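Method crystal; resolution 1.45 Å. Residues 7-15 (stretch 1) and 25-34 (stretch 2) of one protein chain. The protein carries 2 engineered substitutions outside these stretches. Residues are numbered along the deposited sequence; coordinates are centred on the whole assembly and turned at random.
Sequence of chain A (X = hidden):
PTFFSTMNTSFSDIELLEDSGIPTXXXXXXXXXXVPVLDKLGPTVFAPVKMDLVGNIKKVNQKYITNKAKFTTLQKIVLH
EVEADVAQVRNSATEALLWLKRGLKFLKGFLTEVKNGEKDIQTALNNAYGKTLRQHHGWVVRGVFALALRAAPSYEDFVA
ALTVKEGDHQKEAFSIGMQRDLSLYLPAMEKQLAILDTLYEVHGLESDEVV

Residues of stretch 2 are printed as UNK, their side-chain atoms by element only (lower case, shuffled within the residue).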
ATOM      1  N   MET A   7     -10.870   5.295  11.039  1.00 27.84           N
ATOM      2  CA  MET A   7     -11.648   5.826   9.901  1.00 26.70           C
ATOM      3  C   MET A   7     -10.728   6.089   8.668  1.00 30.03           C
ATOM      4  O   MET A   7      -9.592   6.635   8.807  1.00 28.89           O
ATOM      5  CB  MET A   7     -12.253   7.158  10.354  1.00 33.80           C
ATOM      6  CG  MET A   7     -13.204   7.821   9.359  1.00 36.81           C
ATOM      7  SD  MET A   7     -14.458   6.767   8.568  1.00 53.65           S
ATOM      8  CE  MET A   7     -15.916   7.230   9.500  1.00 64.65           C
ATOM      9  N   ASN A   8     -11.211   5.691   7.490  1.00 27.61           N
ATOM     10  CA  ASN A   8     -10.556   5.814   6.149  1.00 29.07           C
ATOM     11  C   ASN A   8      -9.383   4.874   5.963  1.00 24.16           C
ATOM     12  O   ASN A   8      -8.831   4.809   4.859  1.00 24.35           O
ATOM     13  CB  ASN A   8     -10.118   7.281   5.856  1.00 28.73           C
ATOM     14  CG  ASN A   8     -11.263   8.237   5.919  1.00 33.83           C
ATOM     15  OD1 ASN A   8     -12.309   8.035   5.252  1.00 43.88           O
ATOM     16  ND2 ASN A   8     -11.120   9.254   6.786  1.00 40.03           N
ATOM     17  N   THR A   9      -8.981   4.123   6.995  1.00 23.14           N
ATOM     18  CA  THR A   9      -7.792   3.315   6.877  1.00 21.43           C
ATOM     19  C   THR A   9      -8.007   2.016   6.142  1.00 21.10           C
ATOM     20  O   THR A   9      -7.231   1.665   5.212  1.00 23.47           O
ATOM     21  CB  THR A   9      -7.160   3.056   8.236  1.00 22.09           C
ATOM     22  OG1 THR A   9      -6.786   4.317   8.824  1.00 25.74           O
ATOM     23  CG2 THR A   9      -6.006   2.100   8.190  1.00 23.12           C
ATOM     24  N   SER A  10      -9.021   1.251   6.519  1.00 19.27           N
ATOM     25  CA  SER A  10      -9.075  -0.109   6.012  1.00 17.62           C
ATOM     26  C   SER A  10      -9.615  -0.278   4.575  1.00 18.17           C
ATOM     27  O   SER A  10     -10.701   0.182   4.194  1.00 19.38           O
ATOM     28  CB  SER A  10      -9.906  -1.012   6.924  1.00 21.70           C
ATOM     29  OG  SER A  10      -9.704  -2.350   6.530  1.00 19.90           O
ATOM     30  N   PHE A  11      -8.871  -1.064   3.833  1.00 18.29           N
ATOM     31  CA  PHE A  11      -9.351  -1.529   2.558  1.00 17.42           C
ATOM     32  C   PHE A  11     -10.701  -2.303   2.627  1.00 17.16           C
ATOM     33  O   PHE A  11     -11.494  -2.311   1.700  1.00 18.00           O
ATOM     34  CB  PHE A  11      -8.299  -2.395   1.888  1.00 18.73           C
ATOM     35  CG  PHE A  11      -7.062  -1.653   1.505  1.00 19.81           C
ATOM     36  CD1 PHE A  11      -7.012  -0.999   0.307  1.00 17.72           C
ATOM     37  CD2 PHE A  11      -5.995  -1.540   2.413  1.00 20.11           C
ATOM     38  CE1 PHE A  11      -5.875  -0.247  -0.041  1.00 19.67           C
ATOM     39  CE2 PHE A  11      -4.877  -0.829   2.064  1.00 21.18           C
ATOM     40  CZ  PHE A  11      -4.836  -0.163   0.843  1.00 21.03           C
ATOM     41  N   SER A  12     -10.982  -2.900   3.792  1.00 16.69           N
ATOM     42  CA  SER A  12     -12.188  -3.654   4.068  1.00 17.07           C
ATOM     43  C   SER A  12     -13.442  -2.800   4.168  1.00 18.62           C
ATOM     44  O   SER A  12     -14.538  -3.364   4.151  1.00 19.65           O
ATOM     45  CB  SER A  12     -12.004  -4.549   5.269  1.00 19.28           C
ATOM     46  OG  SER A  12     -11.911  -3.885   6.506  1.00 19.70           O
ATOM     47  N   ASP A  13     -13.286  -1.478   4.280  1.00 17.58           N
ATOM     48  CA  ASP A  13     -14.426  -0.576   4.363  1.00 19.99           C
ATOM     49  C   ASP A  13     -14.701   0.098   2.999  1.00 20.24           C
ATOM     50  O   ASP A  13     -15.554   0.949   2.897  1.00 26.22           O
ATOM     51  CB  ASP A  13     -14.226   0.460   5.473  1.00 22.42           C
ATOM     52  CG  ASP A  13     -14.413  -0.101   6.863  1.00 27.50           C
ATOM     53  OD1 ASP A  13     -15.089  -1.110   6.993  1.00 25.95           O
ATOM     54  OD2 ASP A  13     -13.797   0.474   7.823  1.00 36.07           O
ATOM     55  N   ILE A  14     -13.973  -0.343   1.964  1.00 18.77           N
ATOM     56  CA  ILE A  14     -14.188   0.100   0.619  1.00 19.91           C
ATOM     57  C   ILE A  14     -15.120  -0.880  -0.106  1.00 22.86           C
ATOM     58  O   ILE A  14     -14.794  -2.083  -0.277  1.00 25.05           O
ATOM     59  CB  ILE A  14     -12.872   0.232  -0.166  1.00 20.24           C
ATOM     60  CG1 ILE A  14     -11.847   1.109   0.548  1.00 19.43           C
ATOM     61  CG2 ILE A  14     -13.166   0.723  -1.562  1.00 21.67           C
ATOM     62  CD1 ILE A  14     -10.546   1.242  -0.198  1.00 20.93           C
ATOM     63  N   GLU A  15     -16.271  -0.378  -0.502  1.00 27.71           N
ATOM     64  CA  GLU A  15     -17.178  -1.232  -1.245  1.00 32.41           C
ATOM     65  C   GLU A  15     -17.041  -0.936  -2.717  1.00 25.24           C
ATOM     66  O   GLU A  15     -16.917   0.214  -3.125  1.00 31.31           O
ATOM     67  CB  GLU A  15     -18.627  -1.126  -0.733  1.00 40.13           C
ATOM     68  CG  GLU A  15     -18.891  -1.872   0.617  1.00 45.09           C
ATOM     69  CD  GLU A  15     -18.711  -3.413   0.609  1.00 49.73           C
ATOM     70  OE1 GLU A  15     -19.154  -4.124  -0.350  1.00 45.53           O
ATOM     71  OE2 GLU A  15     -18.142  -3.933   1.613  1.00 51.57           O
ATOM     72  N   UNK A  25     -11.213   7.836  -4.460  1.00 20.13           N
ATOM     73  CA  UNK A  25     -10.819   8.566  -3.236  1.00 20.53           C
ATOM     74  C   UNK A  25     -10.575   7.630  -2.084  1.00 19.72           C
ATOM     75  O   UNK A  25      -9.600   7.778  -1.347  1.00 20.60           O
ATOM     76  c   UNK A  25     -12.158  10.717  -3.850  1.00 33.41           C
ATOM     77  c   UNK A  25     -11.794   9.673  -2.812  1.00 27.36           C
ATOM     78  o   UNK A  25     -13.138  11.999  -1.963  1.00 42.43           O
ATOM     79  c   UNK A  25     -13.003  11.897  -3.230  1.00 38.98           C
ATOM     80  o   UNK A  25     -13.584  12.699  -4.025  1.00 38.34           O
ATOM     81  N   UNK A  26     -11.474   6.679  -1.874  1.00 21.31           N
ATOM     82  CA  UNK A  26     -11.323   5.759  -0.746  1.00 19.42           C
ATOM     83  C   UNK A  26     -10.052   4.919  -0.842  1.00 17.88           C
ATOM     84  O   UNK A  26      -9.350   4.704   0.150  1.00 18.61           O
ATOM     85  c   UNK A  26     -12.566   4.883  -0.572  1.00 24.28           C
ATOM     86  N   UNK A  27      -9.747   4.431  -2.033  1.00 19.47           N
ATOM     87  CA  UNK A  27      -8.520   3.691  -2.248  1.00 16.14           C
ATOM     88  C   UNK A  27      -7.297   4.522  -1.895  1.00 14.77           C
ATOM     89  O   UNK A  27      -6.385   4.047  -1.227  1.00 19.03           O
ATOM     90  c   UNK A  27      -6.299   0.074  -3.879  1.00 27.03           C
ATOM     91  c   UNK A  27      -8.490   3.118  -3.670  1.00 16.41           C
ATOM     92  c   UNK A  27      -5.131   0.600  -4.389  1.00 25.35           C
ATOM     93  c   UNK A  27      -7.281   2.254  -3.919  1.00 18.58           C
ATOM     94  c   UNK A  27      -7.363   0.892  -3.662  1.00 22.34           C
ATOM     95  c   UNK A  27      -5.022   1.922  -4.671  1.00 24.61           C
ATOM     96  c   UNK A  27      -6.115   2.763  -4.407  1.00 22.53           C
ATOM     97  N   UNK A  28      -7.240   5.756  -2.412  1.00 16.60           N
ATOM     98  CA  UNK A  28      -6.084   6.609  -2.195  1.00 16.89           C
ATOM     99  C   UNK A  28      -5.956   6.941  -0.694  1.00 17.67           C
ATOM    100  O   UNK A  28      -4.847   7.075  -0.165  1.00 19.44           O
ATOM    101  c   UNK A  28      -6.128   8.903  -5.315  1.00 20.37           C
ATOM    102  c   UNK A  28      -4.704   6.882  -4.943  1.00 20.25           C
ATOM    103  c   UNK A  28      -6.017   7.567  -4.589  1.00 17.36           C
ATOM    104  c   UNK A  28      -6.133   7.827  -3.063  1.00 17.20           C
ATOM    105  N   UNK A  29      -7.094   7.082  -0.011  1.00 19.56           N
ATOM    106  CA  UNK A  29      -7.062   7.352   1.455  1.00 20.18           C
ATOM    107  C   UNK A  29      -6.483   6.193   2.227  1.00 20.87           C
ATOM    108  O   UNK A  29      -5.713   6.387   3.187  1.00 20.97           O
ATOM    109  c   UNK A  29      -8.462   7.724   1.986  1.00 24.12           C
ATOM    110  N   UNK A  30      -6.805   4.998   1.780  1.00 19.54           N
ATOM    111  CA  UNK A  30      -6.243   3.792   2.420  1.00 17.88           C
ATOM    112  C   UNK A  30      -4.726   3.724   2.187  1.00 18.28           C
ATOM    113  O   UNK A  30      -3.949   3.285   3.078  1.00 22.50           O
ATOM    114  o   UNK A  30      -8.290   2.515   2.505  1.00 22.30           O
ATOM    115  c   UNK A  30      -6.962   2.524   1.950  1.00 19.73           C
ATOM    116  N   UNK A  31      -4.298   4.117   0.994  1.00 18.74           N
ATOM    117  CA  UNK A  31      -2.856   4.154   0.724  1.00 19.03           C
ATOM    118  C   UNK A  31      -2.175   5.181   1.614  1.00 18.89           C
ATOM    119  O   UNK A  31      -1.087   4.952   2.191  1.00 23.02           O
ATOM    120  c   UNK A  31      -2.637   4.472  -0.760  1.00 18.52           C
ATOM    121  s   UNK A  31      -3.138   3.211  -1.945  1.00 20.66           S
ATOM    122  N   UNK A  32      -2.798   6.346   1.742  1.00 17.67           N
ATOM    123  CA  UNK A  32      -2.172   7.414   2.526  1.00 20.28           C
ATOM    124  C   UNK A  32      -2.055   7.065   4.033  1.00 22.24           C
ATOM    125  O   UNK A  32      -1.125   7.492   4.704  1.00 24.09           O
ATOM    126  c   UNK A  32      -0.792  11.686   4.584  1.00 30.52           C
ATOM    127  c   UNK A  32      -1.848  11.025   5.204  1.00 32.01           C
ATOM    128  c   UNK A  32      -2.259   9.798   3.143  1.00 26.75           C
ATOM    129  c   UNK A  32      -0.466  11.408   3.319  1.00 27.44           C
ATOM    130  c   UNK A  32      -2.590  10.098   4.447  1.00 29.48           C
ATOM    131  c   UNK A  32      -1.189  10.406   2.613  1.00 25.94           C
ATOM    132  o   UNK A  32      -0.094  12.603   5.256  1.00 35.11           O
ATOM    133  c   UNK A  32      -2.977   8.702   2.391  1.00 20.63           C
ATOM    134  N   UNK A  33      -2.976   6.258   4.519  1.00 23.19           N
ATOM    135  CA  UNK A  33      -3.133   6.034   5.966  1.00 23.14           C
ATOM    136  C   UNK A  33      -1.880   5.525   6.633  1.00 21.98           C
ATOM    137  O   UNK A  33      -1.654   5.763   7.827  1.00 22.88           O
ATOM    138  c   UNK A  33      -4.324   5.085   6.229  1.00 24.57           C
ATOM    139  N   UNK A  34      -1.015   4.820   5.888  1.00 21.42           N
ATOM    140  CA  UNK A  34       0.228   4.318   6.497  1.00 24.53           C
ATOM    141  C   UNK A  34       1.297   5.390   6.675  1.00 23.88           C
ATOM    142  O   UNK A  34       2.299   5.150   7.382  1.00 23.38           O
ATOM    143  c   UNK A  34      -0.214   1.956   5.661  1.00 27.33           C
ATOM    144  c   UNK A  34       0.812   3.097   5.776  1.00 26.68           C
ATOM    145  c   UNK A  34       1.334   3.496   4.415  1.00 24.52           C
TER
HETATM  146  O   HOH W   1     -10.500   4.764   2.717  1.00 23.08           O
HETATM  147  O   HOH W   2      -4.387   1.620   5.084  1.00 22.53           O

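Position 25 has five side-chain atoms: three carbons in a row, the third carrying two oxygens. They touch nothing on stretch 1, and one carboxylate oxygen is hydrogen-bonded elsewhere in the structure. This is a carboxylate on a two-methylene arm, so the residue is Glu25.

Position 26 has one side-chain carbon and nothing beyond it. This CB lies 4.0 Å from CG1 of Ile14, and the backbone O of position 26 lies 3.7 Å from CD1 of Ile14. The residue is alanine, Ala26.

Position 27 has one carbon followed by a ring of six carbons, with no oxygen on the ring. A ring carbon comes close to CE1 of Phe11. A bare six-membered ring means phenylalanine, Phe27. The ring carbon is CE1 of Phe27, 3.9 Å from CE1 of Phe11. The edge of the Phe11 ring is turned toward the face of the Phe27 ring in an offset edge-to-face pair, with centroids 5.8 Å apart and planes at 68°.

Position 28 has four carbons, forked at the second. Its CA-to-CB bond points away from stretch 1, and it makes no contact there. The fork one atom beyond CB marks leucine, Leu28.

Position 29 again has a single carbon. Its CA-to-CB bond points toward stretch 1. The closest approach is between Asn8 O and the backbone C of position 29, 3.8 Å. The residue is Ala29.

Position 30 has one carbon and then one oxygen. The side-chain oxygen of position 30 is 3.0 Å from Thr9 O and 3.3 Å from Asn8 O. The CB of position 30 sits over one face of the Phe11 ring, 3.7 Å from the ring centroid and 16° off the normal, a CH-pi contact. The short hydroxyl arm identifies Ser30.

Position 31 has one carbon and then one sulfur. Its CA-to-CB bond points away from stretch 1. The backbone N of position 31 is 4.3 Å from CZ of Phe11. The sulfur makes it Cys31.

Position 32 has one carbon and a six-carbon ring bearing an oxygen. It is exposed and out of reach of stretch 1. The phenol makes it Tyr32.

Position 33 has one carbon. Its CA-to-CB bond points toward stretch 1, and the CB of position 33 comes 3.7 Å from OG1 of Thr9. This is Ala33.

Position 34 has three carbons, with CB itself carrying the other two. It makes no contact with stretch 1. Branching at CB without oxygen gives Val34.

The contact centres on Ser30, which has the largest covered area of any residue here. Small side chains at Ala26, Ala29, Ser30 and Ala33 accompany a close approach of the backbones, with the CA atoms of Thr9 and Ser30 4.7 Å apart. Phe11 and Ile14 supply the bulk from stretch 1. Two waters join the polar groups. Water 1 donates to Asn8 O (2.7 Å) and Ala26 O (2.8 Å) and accepts from Ser30 OG (3.2 Å). Water 2 donates to Thr9 O (2.8 Å) and Ser30 O (2.6 Å). Apolar packing and water bridges together hold stretch 1, loop and short 3-10 turn, against the helix.

Stretch 2 (25-34) EAFLASCYAV
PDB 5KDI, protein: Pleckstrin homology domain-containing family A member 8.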